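Local coordinates for MrsD protein (Bacillus sp., PDB 1P3Y) that catalyses the FAD-dependent oxidative decarboxylation of the C-terminal cysteine of the lantibiotic mersacidin to an aminoenethiol residue, at residues V41-K44 against T45-D48; R72-H75 against V76-G79; T91-I94 against L95-A99; L170-P173 against D174-L177. All coordinates share one frame; numbering follows the deposited sequence.

Contact 1. Residues V41-K44 against T45-D48; sequences VMTK and TAED. With FAD (flavin-adenine dinucleotide), chain B.
Thr43 and Ala46 meet at the N-terminus of helix 44-49, where the chain leaves strand 37-42. Among the hydrogen bonds, Glu47 N to Thr43 O and Asp48 N to Lys44 O are regular helical bonds, while Ala46 N reaches Thr43 OG1 over 3.3 Å in a weak N-cap bond, straight at 163°. The same hydroxyl donates to O1P of FAD at 2.9 Å. Thr45 N points at O1A of FAD across 2.9 Å; Thr45 OG1 bonds to O1A too, though its modelled length is too short to take literally.

The charged pair is Lys44 with Asp48, one turn on. Lys44 is turned about its CB-CG bond (chi2 -87°) and again near its end, which returns NZ to both carboxylate oxygens, 3.1 Å from Asp48 OD2 and 3.2 Å from Asp48 OD1, the latter through its syn lone pair. On the way, Lys44 CG passes the adenine of FAD, 3.5 Å from N3A.

The apolar contact between the segments comes from Met42, whose CE lies 3.8 Å from Ala46 CB.

The first turn therefore offers the Thr43 hydroxyl to one phosphate and the Thr45 N-H and hydroxyl to the other, and the helix end probably helps to balance their negative charge.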
loop_
_atom_site.group_PDB
_atom_site.type_symbol
_atom_site.label_atom_id
_atom_site.label_comp_id
_atom_site.label_asym_id
_atom_site.label_seq_id
_atom_site.Cartn_x
_atom_site.Cartn_y
_atom_site.Cartn_z
ATOM N N VAL A 41 11.765 17.235 -20.965
ATOM C CA VAL A 41 11.369 15.834 -20.959
ATOM C C VAL A 41 12.551 15.150 -20.226
ATOM O O VAL A 41 13.726 15.336 -20.587
ATOM C CB VAL A 41 11.178 15.270 -22.413
ATOM C CG1 VAL A 41 12.489 15.390 -23.228
ATOM C CG2 VAL A 41 10.701 13.806 -22.348
ATOM N N MET A 42 12.247 14.378 -19.185
ATOM C CA MET A 42 13.286 13.720 -18.377
ATOM C C MET A 42 13.266 12.195 -18.395
ATOM O O MET A 42 12.269 11.574 -18.729
ATOM C CB MET A 42 13.151 14.164 -16.914
ATOM C CG MET A 42 12.865 15.670 -16.711
ATOM S SD MET A 42 12.792 16.160 -14.941
ATOM C CE MET A 42 14.444 15.609 -14.331
ATOM N N THR A 43 14.388 11.593 -18.031
ATOM C CA THR A 43 14.472 10.143 -17.918
ATOM C C THR A 43 14.290 9.891 -16.411
ATOM O O THR A 43 14.453 10.801 -15.571
ATOM C CB THR A 43 15.875 9.578 -18.304
ATOM O OG1 THR A 43 16.864 10.067 -17.383
ATOM C CG2 THR A 43 16.267 9.982 -19.696
ATOM N N LYS A 44 13.981 8.647 -16.081
ATOM C CA LYS A 44 13.774 8.206 -14.711
ATOM C C LYS A 44 14.960 8.553 -13.787
ATOM O O LYS A 44 14.768 9.072 -12.680
ATOM C CB LYS A 44 13.509 6.685 -14.727
ATOM C CG LYS A 44 13.077 6.074 -13.398
ATOM C CD LYS A 44 14.269 5.661 -12.525
ATOM C CE LYS A 44 13.815 4.911 -11.256
ATOM N NZ LYS A 44 12.816 5.715 -10.454
ATOM N N THR A 45 16.180 8.259 -14.229
ATOM C CA THR A 45 17.356 8.552 -13.407
ATOM C C THR A 45 17.500 10.042 -13.134
ATOM O O THR A 45 17.840 10.449 -12.015
ATOM C CB THR A 45 18.624 8.053 -14.070
ATOM O OG1 THR A 45 18.426 6.698 -14.465
ATOM C CG2 THR A 45 19.805 8.128 -13.095
ATOM N N ALA A 46 17.240 10.858 -14.157
ATOM C CA ALA A 46 17.300 12.307 -13.986
ATOM C C ALA A 46 16.304 12.746 -12.885
ATOM O O ALA A 46 16.661 13.553 -12.005
ATOM C CB ALA A 46 16.984 13.002 -15.298
ATOM N N GLU A 47 15.075 12.207 -12.916
ATOM C CA GLU A 47 14.078 12.566 -11.904
ATOM C C GLU A 47 14.465 12.162 -10.497
ATOM O O GLU A 47 14.115 12.870 -9.547
ATOM C CB GLU A 47 12.721 11.959 -12.203
ATOM C CG GLU A 47 11.851 12.811 -13.054
ATOM C CD GLU A 47 10.453 12.232 -13.190
ATOM O OE1 GLU A 47 9.634 12.387 -12.247
ATOM O OE2 GLU A 47 10.188 11.608 -14.242
ATOM N N ASP A 48 15.158 11.029 -10.348
ATOM C CA ASP A 48 15.577 10.591 -9.014
ATOM C C ASP A 48 16.607 11.559 -8.450
ATOM O O ASP A 48 16.722 11.725 -7.225
ATOM C CB ASP A 48 16.200 9.183 -9.026
ATOM C CG ASP A 48 15.199 8.095 -9.352
ATOM O OD1 ASP A 48 13.993 8.315 -9.100
ATOM O OD2 ASP A 48 15.620 7.014 -9.846
HETATM P PA FAD B . 17.083 5.753 -17.673
HETATM O O1A FAD B . 16.974 6.671 -16.461
HETATM O O2A FAD B . 15.859 5.581 -18.553
HETATM O O5B FAD B . 17.555 4.243 -17.236
HETATM C C5B FAD B . 18.171 3.919 -15.954
HETATM C C4B FAD B . 17.156 3.380 -14.953
HETATM O O4B FAD B . 15.841 3.765 -15.341
HETATM C C3B FAD B . 17.107 1.846 -14.846
HETATM O O3B FAD B . 17.478 1.555 -13.502
HETATM C C2B FAD B . 15.701 1.509 -15.222
HETATM O O2B FAD B . 15.074 0.386 -14.672
HETATM C C1B FAD B . 14.929 2.789 -14.915
HETATM N N9A FAD B . 13.654 3.084 -15.648
HETATM C C8A FAD B . 13.403 3.457 -17.039
HETATM N N7A FAD B . 12.135 3.637 -17.334
HETATM C C5A FAD B . 11.442 3.389 -16.105
HETATM C C6A FAD B . 10.046 3.395 -15.714
HETATM N N6A FAD B . 9.058 3.707 -16.569
HETATM N N1A FAD B . 9.718 3.058 -14.365
HETATM C C2A FAD B . 10.685 2.730 -13.454
HETATM N N3A FAD B . 12.082 2.710 -13.741
HETATM C C4A FAD B . 12.321 3.059 -15.148
HETATM N N1 FAD B . 25.783 7.836 -17.017
HETATM C C2 FAD B . 26.377 8.643 -17.979
HETATM O O2 FAD B . 26.539 8.218 -19.155
HETATM N N3 FAD B . 26.792 9.936 -17.626
HETATM C C4 FAD B . 26.660 10.529 -16.313
HETATM O O4 FAD B . 27.087 11.727 -16.095
HETATM C C4X FAD B . 26.046 9.701 -15.376
HETATM N N5 FAD B . 25.865 10.256 -14.061
HETATM C C5X FAD B . 25.209 9.440 -13.086
HETATM C C6 FAD B . 25.000 9.939 -11.763
HETATM C C7 FAD B . 24.337 9.175 -10.715
HETATM C C7M FAD B . 24.154 9.828 -9.315
HETATM C C8 FAD B . 23.864 7.813 -11.048
HETATM C C8M FAD B . 23.151 6.906 -10.065
HETATM C C9 FAD B . 24.046 7.276 -12.332
HETATM C C9A FAD B . 24.711 8.038 -13.379
HETATM N N10 FAD B . 24.973 7.576 -14.787
HETATM C C10 FAD B . 25.613 8.376 -15.745
HETATM C "C1'" FAD B . 24.526 6.257 -15.126
HETATM C "C2'" FAD B . 23.258 6.138 -15.890
HETATM O "O2'" FAD B . 22.168 6.737 -15.056
HETATM C "C3'" FAD B . 22.914 4.717 -16.142
HETATM O "O3'" FAD B . 23.682 4.154 -17.226
HETATM C "C4'" FAD B . 21.415 4.471 -16.478
HETATM O "O4'" FAD B . 21.228 3.023 -16.631
HETATM C "C5'" FAD B . 20.924 5.131 -17.744
HETATM O "O5'" FAD B . 20.482 6.471 -17.480
HETATM P P FAD B . 19.520 7.244 -18.463
HETATM O O1P FAD B . 19.301 8.563 -17.859
HETATM O O2P FAD B . 20.127 7.224 -19.843
HETATM O O3P FAD B . 18.228 6.282 -18.606
#

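Contact 2. Residues R72-H75 against V76-G79; sequences RHSH and VEIG. With FAD (flavin-adenine dinucleotide), chain C.
Ser74 O receives Ile78 N at 2.9 Å, and His75 O takes Gly79 N, so the chain turns from an irregular loop into helix 75-81 with Ser74 at its N-cap. Ser74 OG closes the cap by accepting Glu77 N, weakly, over 3.3 Å. The hydroxyl gets there because it stands opposite the backbone N (chi1 -173°), which brings it within reach of the Glu77 amide at the start of the helix. Ser74 CB lies against the CB and CG of Glu77, and Val76 CG2 comes up to the same hydroxyl.

His75 is the active-site residue of this stretch. Its first torsion (56°) sets the ring between its own backbone N and carbonyl carbon, with Val76 on one side. Val76 CG1 sits over that face, 3.5 Å from the ring centroid and 18° off the ring normal, a CH-pi contact. The opposite face meets the cofactor: C1' of FAD stands 3.7 Å from the ring plane, nearer its border than its middle. His75 NE2 is 3.4 Å from N10 of this FAD, a close approach between the imidazole and the flavin. Arg72 CB touches the C8M methyl of the flavin at 3.8 Å.

This FAD is held largely by the third subunit, through its Thr45, Thr91 and Asn93 among others, while Thr109 of the same chain as His75 also bonds to it; Met128 of the third subunit packs on His75. The active site is therefore assembled between chains. Confinement between the Val76 methyl and the ribityl carbon would limit how far the imidazole can tilt, keeping it next to the flavin.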
loop_
_atom_site.group_PDB
_atom_site.type_symbol
_atom_site.label_atom_id
_atom_site.label_comp_id
_atom_site.label_asym_id
_atom_site.label_seq_id
_atom_site.Cartn_x
_atom_site.Cartn_y
_atom_site.Cartn_z
ATOM N N ARG A 72 0.938 8.080 -20.318
ATOM C CA ARG A 72 2.241 8.393 -20.894
ATOM C C ARG A 72 2.114 9.586 -21.833
ATOM O O ARG A 72 1.163 9.672 -22.628
ATOM C CB ARG A 72 2.801 7.200 -21.679
ATOM C CG ARG A 72 3.079 5.945 -20.852
ATOM C CD ARG A 72 3.934 6.226 -19.613
ATOM N NE ARG A 72 3.106 6.515 -18.439
ATOM C CZ ARG A 72 2.422 5.600 -17.752
ATOM N NH1 ARG A 72 2.460 4.319 -18.108
ATOM N NH2 ARG A 72 1.689 5.967 -16.705
ATOM N N HIS A 73 3.064 10.512 -21.728
ATOM C CA HIS A 73 3.068 11.683 -22.590
ATOM C C HIS A 73 3.333 11.240 -24.037
ATOM O O HIS A 73 3.914 10.168 -24.260
ATOM C CB HIS A 73 4.120 12.665 -22.097
ATOM C CG HIS A 73 3.659 13.493 -20.936
ATOM N ND1 HIS A 73 4.268 13.454 -19.699
ATOM C CD2 HIS A 73 2.670 14.417 -20.837
ATOM C CE1 HIS A 73 3.679 14.321 -18.891
ATOM N NE2 HIS A 73 2.707 14.920 -19.558
ATOM N N SER A 74 2.883 12.026 -25.020
ATOM C CA SER A 74 3.088 11.646 -26.425
ATOM C C SER A 74 4.413 12.121 -27.021
ATOM O O SER A 74 4.727 13.321 -27.017
ATOM C CB SER A 74 1.934 12.151 -27.300
ATOM O OG SER A 74 2.045 11.645 -28.627
ATOM N N HIS A 75 5.185 11.162 -27.533
ATOM C CA HIS A 75 6.482 11.435 -28.154
ATOM C C HIS A 75 6.285 12.186 -29.476
ATOM O O HIS A 75 7.067 13.076 -29.818
ATOM C CB HIS A 75 7.237 10.122 -28.403
ATOM C CG HIS A 75 6.466 9.133 -29.220
ATOM N ND1 HIS A 75 6.987 8.526 -30.342
ATOM C CD2 HIS A 75 5.195 8.677 -29.104
ATOM C CE1 HIS A 75 6.070 7.743 -30.885
ATOM N NE2 HIS A 75 4.973 7.818 -30.154
ATOM N N VAL A 76 5.236 11.830 -30.216
ATOM C CA VAL A 76 4.953 12.495 -31.485
ATOM C C VAL A 76 4.468 13.923 -31.217
ATOM O O VAL A 76 4.781 14.846 -31.972
ATOM C CB VAL A 76 3.872 11.736 -32.310
ATOM C CG1 VAL A 76 4.238 10.256 -32.407
ATOM C CG2 VAL A 76 2.492 11.927 -31.683
ATOM N N GLU A 77 3.707 14.097 -30.138
ATOM C CA GLU A 77 3.204 15.412 -29.776
ATOM C C GLU A 77 4.336 16.299 -29.307
ATOM O O GLU A 77 4.456 17.438 -29.758
ATOM C CB GLU A 77 2.153 15.319 -28.669
ATOM C CG GLU A 77 0.865 14.635 -29.088
ATOM C CD GLU A 77 0.119 15.381 -30.185
ATOM O OE1 GLU A 77 0.663 15.529 -31.309
ATOM O OE2 GLU A 77 -1.022 15.819 -29.914
ATOM N N ILE A 78 5.175 15.800 -28.403
ATOM C CA ILE A 78 6.264 16.640 -27.928
ATOM C C ILE A 78 7.340 16.747 -29.000
ATOM O O ILE A 78 7.989 17.784 -29.127
ATOM C CB ILE A 78 6.870 16.132 -26.581
ATOM C CG1 ILE A 78 7.691 14.868 -26.800
ATOM C CG2 ILE A 78 5.752 15.884 -25.559
ATOM C CD1 ILE A 78 8.377 14.418 -25.554
ATOM N N GLY A 79 7.512 15.681 -29.780
ATOM C CA GLY A 79 8.484 15.694 -30.853
ATOM C C GLY A 79 8.106 16.736 -31.901
ATOM O O GLY A 79 8.965 17.456 -32.394
HETATM P PA FAD C . 8.177 -1.372 -23.844
HETATM O O1A FAD C . 6.678 -1.226 -23.611
HETATM O O2A FAD C . 8.874 -2.590 -23.268
HETATM O O5B FAD C . 8.996 -0.064 -23.288
HETATM C C5B FAD C . 8.375 1.222 -22.987
HETATM C C4B FAD C . 8.067 1.374 -21.503
HETATM O O4B FAD C . 8.020 0.093 -20.883
HETATM C C3B FAD C . 9.118 2.165 -20.704
HETATM O O3B FAD C . 8.426 3.306 -20.206
HETATM C C2B FAD C . 9.590 1.189 -19.676
HETATM O O2B FAD C . 10.025 1.638 -18.424
HETATM C C1B FAD C . 8.426 0.210 -19.546
HETATM N N9A FAD C . 8.681 -1.192 -19.080
HETATM C C8A FAD C . 9.348 -2.320 -19.727
HETATM N N7A FAD C . 9.389 -3.417 -19.004
HETATM C C5A FAD C . 8.720 -3.068 -17.786
HETATM C C6A FAD C . 8.419 -3.781 -16.559
HETATM N N6A FAD C . 8.750 -5.069 -16.372
HETATM N N1A FAD C . 7.741 -3.078 -15.516
HETATM C C2A FAD C . 7.382 -1.765 -15.653
HETATM N N3A FAD C . 7.623 -0.987 -16.824
HETATM C C4A FAD C . 8.330 -1.786 -17.834
HETATM N N1 FAD C . 6.395 3.736 -30.998
HETATM C C2 FAD C . 6.471 3.192 -32.275
HETATM O O2 FAD C . 7.585 2.855 -32.759
HETATM N N3 FAD C . 5.292 3.021 -33.017
HETATM C C4 FAD C . 3.962 3.370 -32.568
HETATM O O4 FAD C . 2.944 3.180 -33.339
HETATM C C4X FAD C . 3.917 3.897 -31.279
HETATM N N5 FAD C . 2.613 4.235 -30.775
HETATM C C5X FAD C . 2.533 4.749 -29.442
HETATM C C6 FAD C . 1.264 5.099 -28.889
HETATM C C7 FAD C . 1.096 5.623 -27.541
HETATM C C7M FAD C . -0.339 5.957 -27.040
HETATM C C8 FAD C . 2.310 5.801 -26.713
HETATM C C8M FAD C . 2.290 6.327 -25.292
HETATM C C9 FAD C . 3.581 5.473 -27.211
HETATM C C9A FAD C . 3.749 4.952 -28.560
HETATM N N10 FAD C . 5.051 4.571 -29.211
HETATM C C10 FAD C . 5.130 4.063 -30.517
HETATM C "C1'" FAD C . 6.238 4.741 -28.427
HETATM C "C2'" FAD C . 6.818 3.532 -27.788
HETATM O "O2'" FAD C . 5.787 2.975 -26.854
HETATM C "C3'" FAD C . 8.022 3.870 -26.991
HETATM O "O3'" FAD C . 9.189 4.056 -27.820
HETATM C "C4'" FAD C . 8.399 2.809 -25.917
HETATM O "O4'" FAD C . 9.559 3.321 -25.178
HETATM C "C5'" FAD C . 8.765 1.449 -26.458
HETATM O "O5'" FAD C . 7.594 0.636 -26.624
HETATM P P FAD C . 7.675 -0.936 -26.732
HETATM O O1P FAD C . 6.293 -1.401 -26.892
HETATM O O2P FAD C . 8.641 -1.293 -27.833
HETATM O O3P FAD C . 8.449 -1.396 -25.389
#

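Contact 3. Residues T91-I94 against L95-A99; sequences TANI and LGQTA. With FAD (flavin-adenine dinucleotide), chain B.
Thr91 O accepts from Leu95 N at 3.0 Å, opening helix 92-99, which follows strand 84-90 in the Rossmann-type fold and begins with Thr91 as N-cap. The capping bond, Ile94 N to Thr91 OG1, is nearly straight. That hydroxyl also donates to O2P of FAD.

The tightly packed side is mostly apolar. Ile94, Leu95 and Thr98 look into the interior, where Phe120 of strand 119-122 touches all three, helix 106-113 meets Ile94 and Thr98, and helix 132-144 meets Leu95 and Thr98.

The other side is looser in its own bonding, although it is buried as well, against cofactor and second subunit. Asn93 and Gln97 lie one turn apart with amide planes 59° apart, and Gln97 NE2 to Asn93 OD1 is a weak 3.2 Å bond. Each amide has a firmer partner elsewhere: Gln97 OE1 takes Met104 N, and Asn93 OD1 takes Ala103 N of the second subunit. With CG opposite the backbone N (chi1 175°), Asn93 turns ND2 to O2P of FAD at 2.7 Å and 172°, while Ala92 N meets the flavin O2, also at 2.7 Å. The helix start thus spans the cofactor from phosphate to isoalloxazine.

Farther along, Ile94 O is gripped twice, by Thr98 N at 2.9 Å and by Thr98 OG1, the two donors reaching it from opposite faces of its carbonyl plane.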
loop_
_atom_site.group_PDB
_atom_site.type_symbol
_atom_site.label_atom_id
_atom_site.label_comp_id
_atom_site.label_asym_id
_atom_site.label_seq_id
_atom_site.Cartn_x
_atom_site.Cartn_y
_atom_site.Cartn_z
ATOM N N THR A 91 23.542 10.875 -21.606
ATOM C CA THR A 91 24.315 9.776 -21.020
ATOM C C THR A 91 24.891 8.856 -22.108
ATOM O O THR A 91 24.467 8.884 -23.276
ATOM C CB THR A 91 23.428 8.869 -20.137
ATOM O OG1 THR A 91 22.256 8.524 -20.881
ATOM C CG2 THR A 91 23.029 9.555 -18.831
ATOM N N ALA A 92 25.840 8.010 -21.721
ATOM C CA ALA A 92 26.394 7.073 -22.682
ATOM C C ALA A 92 25.193 6.248 -23.166
ATOM O O ALA A 92 25.025 5.981 -24.364
ATOM C CB ALA A 92 27.426 6.174 -22.008
ATOM N N ASN A 93 24.345 5.872 -22.212
ATOM C CA ASN A 93 23.158 5.084 -22.498
ATOM C C ASN A 93 22.288 5.725 -23.588
ATOM O O ASN A 93 21.996 5.090 -24.600
ATOM C CB ASN A 93 22.340 4.879 -21.214
ATOM C CG ASN A 93 21.030 4.170 -21.479
ATOM O OD1 ASN A 93 21.018 3.038 -21.983
ATOM N ND2 ASN A 93 19.911 4.839 -21.164
ATOM N N ILE A 94 21.870 6.974 -23.390
ATOM C CA ILE A 94 21.045 7.653 -24.392
ATOM C C ILE A 94 21.766 7.697 -25.759
ATOM O O ILE A 94 21.134 7.499 -26.810
ATOM C CB ILE A 94 20.647 9.087 -23.894
ATOM C CG1 ILE A 94 19.148 9.111 -23.524
ATOM C CG2 ILE A 94 21.025 10.157 -24.894
ATOM C CD1 ILE A 94 18.205 8.541 -24.522
ATOM N N LEU A 95 23.083 7.940 -25.747
ATOM C CA LEU A 95 23.861 7.958 -26.988
ATOM C C LEU A 95 23.773 6.574 -27.630
ATOM O O LEU A 95 23.518 6.465 -28.840
ATOM C CB LEU A 95 25.337 8.306 -26.730
ATOM C CG LEU A 95 25.591 9.725 -26.187
ATOM C CD1 LEU A 95 27.071 9.924 -25.887
ATOM C CD2 LEU A 95 25.087 10.775 -27.178
ATOM N N GLY A 96 23.973 5.521 -26.824
ATOM C CA GLY A 96 23.901 4.162 -27.346
ATOM C C GLY A 96 22.509 3.786 -27.857
ATOM O O GLY A 96 22.347 3.054 -28.849
ATOM N N GLN A 97 21.477 4.298 -27.200
ATOM C CA GLN A 97 20.140 3.955 -27.634
ATOM C C GLN A 97 19.801 4.659 -28.929
ATOM O O GLN A 97 19.324 4.024 -29.882
ATOM C CB GLN A 97 19.090 4.297 -26.552
ATOM C CG GLN A 97 18.875 3.181 -25.518
ATOM C CD GLN A 97 17.753 3.476 -24.518
ATOM O OE1 GLN A 97 16.585 3.590 -24.887
ATOM N NE2 GLN A 97 18.114 3.596 -23.248
ATOM N N THR A 98 20.057 5.962 -28.969
ATOM C CA THR A 98 19.704 6.741 -30.148
ATOM C C THR A 98 20.546 6.355 -31.360
ATOM O O THR A 98 20.031 6.252 -32.481
ATOM C CB THR A 98 19.819 8.255 -29.866
ATOM O OG1 THR A 98 21.072 8.525 -29.228
ATOM C CG2 THR A 98 18.672 8.712 -28.954
ATOM N N ALA A 99 21.829 6.106 -31.130
ATOM C CA ALA A 99 22.714 5.722 -32.215
ATOM C C ALA A 99 22.232 4.446 -32.882
ATOM O O ALA A 99 22.426 4.261 -34.083
ATOM C CB ALA A 99 24.133 5.521 -31.695
HETATM P PA FAD B . 17.083 5.753 -17.673
HETATM O O1A FAD B . 16.974 6.671 -16.461
HETATM O O2A FAD B . 15.859 5.581 -18.553
HETATM O O5B FAD B . 17.555 4.243 -17.236
HETATM C C5B FAD B . 18.171 3.919 -15.954
HETATM C C4B FAD B . 17.156 3.380 -14.953
HETATM O O4B FAD B . 15.841 3.765 -15.341
HETATM C C3B FAD B . 17.107 1.846 -14.846
HETATM O O3B FAD B . 17.478 1.555 -13.502
HETATM C C2B FAD B . 15.701 1.509 -15.222
HETATM O O2B FAD B . 15.074 0.386 -14.672
HETATM C C1B FAD B . 14.929 2.789 -14.915
HETATM N N9A FAD B . 13.654 3.084 -15.648
HETATM C C8A FAD B . 13.403 3.457 -17.039
HETATM N N7A FAD B . 12.135 3.637 -17.334
HETATM C C5A FAD B . 11.442 3.389 -16.105
HETATM C C6A FAD B . 10.046 3.395 -15.714
HETATM N N6A FAD B . 9.058 3.707 -16.569
HETATM N N1A FAD B . 9.718 3.058 -14.365
HETATM C C2A FAD B . 10.685 2.730 -13.454
HETATM N N3A FAD B . 12.082 2.710 -13.741
HETATM C C4A FAD B . 12.321 3.059 -15.148
HETATM N N1 FAD B . 25.783 7.836 -17.017
HETATM C C2 FAD B . 26.377 8.643 -17.979
HETATM O O2 FAD B . 26.539 8.218 -19.155
HETATM N N3 FAD B . 26.792 9.936 -17.626
HETATM C C4 FAD B . 26.660 10.529 -16.313
HETATM O O4 FAD B . 27.087 11.727 -16.095
HETATM C C4X FAD B . 26.046 9.701 -15.376
HETATM N N5 FAD B . 25.865 10.256 -14.061
HETATM C C5X FAD B . 25.209 9.440 -13.086
HETATM C C6 FAD B . 25.000 9.939 -11.763
HETATM C C7 FAD B . 24.337 9.175 -10.715
HETATM C C7M FAD B . 24.154 9.828 -9.315
HETATM C C8 FAD B . 23.864 7.813 -11.048
HETATM C C8M FAD B . 23.151 6.906 -10.065
HETATM C C9 FAD B . 24.046 7.276 -12.332
HETATM C C9A FAD B . 24.711 8.038 -13.379
HETATM N N10 FAD B . 24.973 7.576 -14.787
HETATM C C10 FAD B . 25.613 8.376 -15.745
HETATM C "C1'" FAD B . 24.526 6.257 -15.126
HETATM C "C2'" FAD B . 23.258 6.138 -15.890
HETATM O "O2'" FAD B . 22.168 6.737 -15.056
HETATM C "C3'" FAD B . 22.914 4.717 -16.142
HETATM O "O3'" FAD B . 23.682 4.154 -17.226
HETATM C "C4'" FAD B . 21.415 4.471 -16.478
HETATM O "O4'" FAD B . 21.228 3.023 -16.631
HETATM C "C5'" FAD B . 20.924 5.131 -17.744
HETATM O "O5'" FAD B . 20.482 6.471 -17.480
HETATM P P FAD B . 19.520 7.244 -18.463
HETATM O O1P FAD B . 19.301 8.563 -17.859
HETATM O O2P FAD B . 20.127 7.224 -19.843
HETATM O O3P FAD B . 18.228 6.282 -18.606
#

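Contact 4. Residues L170-P173 against D174-L177; sequences LITP and DKAL
The N-terminus of helix 173-183 carries a hydrophobic staple: Ile171, just before the N-cap residue Thr172, meets Ala176 in the first turn, with Ile171 CD1 4.1 Å from Ala176 CB. Ile171 CG1 also rests against Lys175 CB. Phe121 of strand 119-122 touches both Ile171 and Ala176, so the staple faces the parallel sheet.

Backbone bonds confirm the helical start. Ala176 N to Thr172 O measures 2.9 Å at 175°, and Leu177 N to Pro173 O 2.8 Å. Pro173 opens the helix, a place where its missing N-H costs no bond.

Thr172 makes no capping bond with its side chain. Its hydroxyl, flanked by the residue's own N and C (chi1 57°), turns instead to two charged side chains. Lys175 curls back through two turned bonds, perhaps influenced by a crystal contact, so that NZ donates to Thr172 OG1 at 2.8 Å. NZ also forms a long, weak salt bridge with Asp174 OD2 at 3.4 Å, closing a small polar triangle on the outer side of the turn.

Its remaining edge is the bond from Thr172 OG1 to Asp174 OD1, 2.6 Å long, in which the hydroxyl approaches from above the carboxylate plane, 39° out of it.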
loop_
_atom_site.group_PDB
_atom_site.type_symbol
_atom_site.label_atom_id
_atom_site.label_comp_id
_atom_site.label_asym_id
_atom_site.label_seq_id
_atom_site.Cartn_x
_atom_site.Cartn_y
_atom_site.Cartn_z
ATOM N N LEU A 170 30.148 19.998 -19.188
ATOM C CA LEU A 170 29.390 20.694 -20.218
ATOM C C LEU A 170 29.901 22.120 -20.386
ATOM O O LEU A 170 30.368 22.725 -19.419
ATOM C CB LEU A 170 27.905 20.736 -19.827
ATOM C CG LEU A 170 27.109 19.427 -19.805
ATOM C CD1 LEU A 170 25.840 19.622 -18.972
ATOM C CD2 LEU A 170 26.774 18.996 -21.237
ATOM N N ILE A 171 29.805 22.658 -21.600
ATOM C CA ILE A 171 30.249 24.025 -21.820
ATOM C C ILE A 171 29.198 24.938 -21.210
ATOM O O ILE A 171 28.015 24.646 -21.263
ATOM C CB ILE A 171 30.451 24.383 -23.344
ATOM C CG1 ILE A 171 29.120 24.423 -24.105
ATOM C CG2 ILE A 171 31.413 23.400 -23.977
ATOM C CD1 ILE A 171 28.494 23.094 -24.351
ATOM N N THR A 172 29.642 26.032 -20.610
ATOM C CA THR A 172 28.747 26.995 -19.976
ATOM C C THR A 172 27.488 27.298 -20.808
ATOM O O THR A 172 27.477 27.129 -22.036
ATOM C CB THR A 172 29.528 28.301 -19.678
ATOM O OG1 THR A 172 30.101 28.807 -20.894
ATOM C CG2 THR A 172 30.668 28.013 -18.701
ATOM N N PRO A 173 26.409 27.742 -20.145
ATOM C CA PRO A 173 25.149 28.060 -20.821
ATOM C C PRO A 173 25.315 28.883 -22.085
ATOM O O PRO A 173 24.678 28.595 -23.104
ATOM C CB PRO A 173 24.359 28.805 -19.753
ATOM C CG PRO A 173 24.795 28.121 -18.494
ATOM C CD PRO A 173 26.299 27.975 -18.694
ATOM N N ASP A 174 26.159 29.909 -22.021
ATOM C CA ASP A 174 26.404 30.777 -23.180
ATOM C C ASP A 174 27.006 30.023 -24.373
ATOM O O ASP A 174 26.553 30.182 -25.504
ATOM C CB ASP A 174 27.314 31.943 -22.776
ATOM C CG ASP A 174 28.527 31.486 -21.991
ATOM O OD1 ASP A 174 28.344 30.738 -21.000
ATOM O OD2 ASP A 174 29.655 31.876 -22.359
ATOM N N LYS A 175 28.022 29.203 -24.130
ATOM C CA LYS A 175 28.615 28.436 -25.223
ATOM C C LYS A 175 27.507 27.555 -25.796
ATOM O O LYS A 175 27.259 27.538 -27.011
ATOM C CB LYS A 175 29.737 27.518 -24.727
ATOM C CG LYS A 175 30.700 28.116 -23.739
ATOM C CD LYS A 175 31.817 28.870 -24.407
ATOM C CE LYS A 175 32.917 29.159 -23.382
ATOM N NZ LYS A 175 32.372 29.809 -22.138
ATOM N N ALA A 176 26.850 26.819 -24.895
ATOM C CA ALA A 176 25.766 25.911 -25.261
ATOM C C ALA A 176 24.715 26.602 -26.130
ATOM O O ALA A 176 24.261 26.045 -27.138
ATOM C CB ALA A 176 25.128 25.351 -24.015
ATOM N N LEU A 177 24.322 27.813 -25.741
ATOM C CA LEU A 177 23.335 28.558 -26.521
ATOM C C LEU A 177 23.846 28.735 -27.956
ATOM O O LEU A 177 23.115 28.494 -28.925
ATOM C CB LEU A 177 23.070 29.930 -25.885
ATOM C CG LEU A 177 22.237 30.939 -26.695
ATOM C CD1 LEU A 177 20.917 30.316 -27.153
ATOM C CD2 LEU A 177 21.981 32.173 -25.822
#

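Overall arrangement
All four contacts are local, follow one another in series and neither nest nor cross; each lies at the start of a helix, contact 3 running on through the whole of helix 92-99. From the N terminus, contact 1 turns strand 37-42 into helix 44-49, contact 2 joins the loop after strand 61-63 to helix 75-81, contact 3 follows strand 84-90, and contact 4 starts the C-terminal helix 173-183. Contacts 1 and 2 touch, Val41 CG2 lying 4.0 Å from Ile78 CD1. Contacts 1 and 3 share one FAD although their nearest atoms are about 5 Å apart, whereas contact 2 meets a different FAD. Contact 4 lies about 27 Å from contact 2, centre to centre, across the chain.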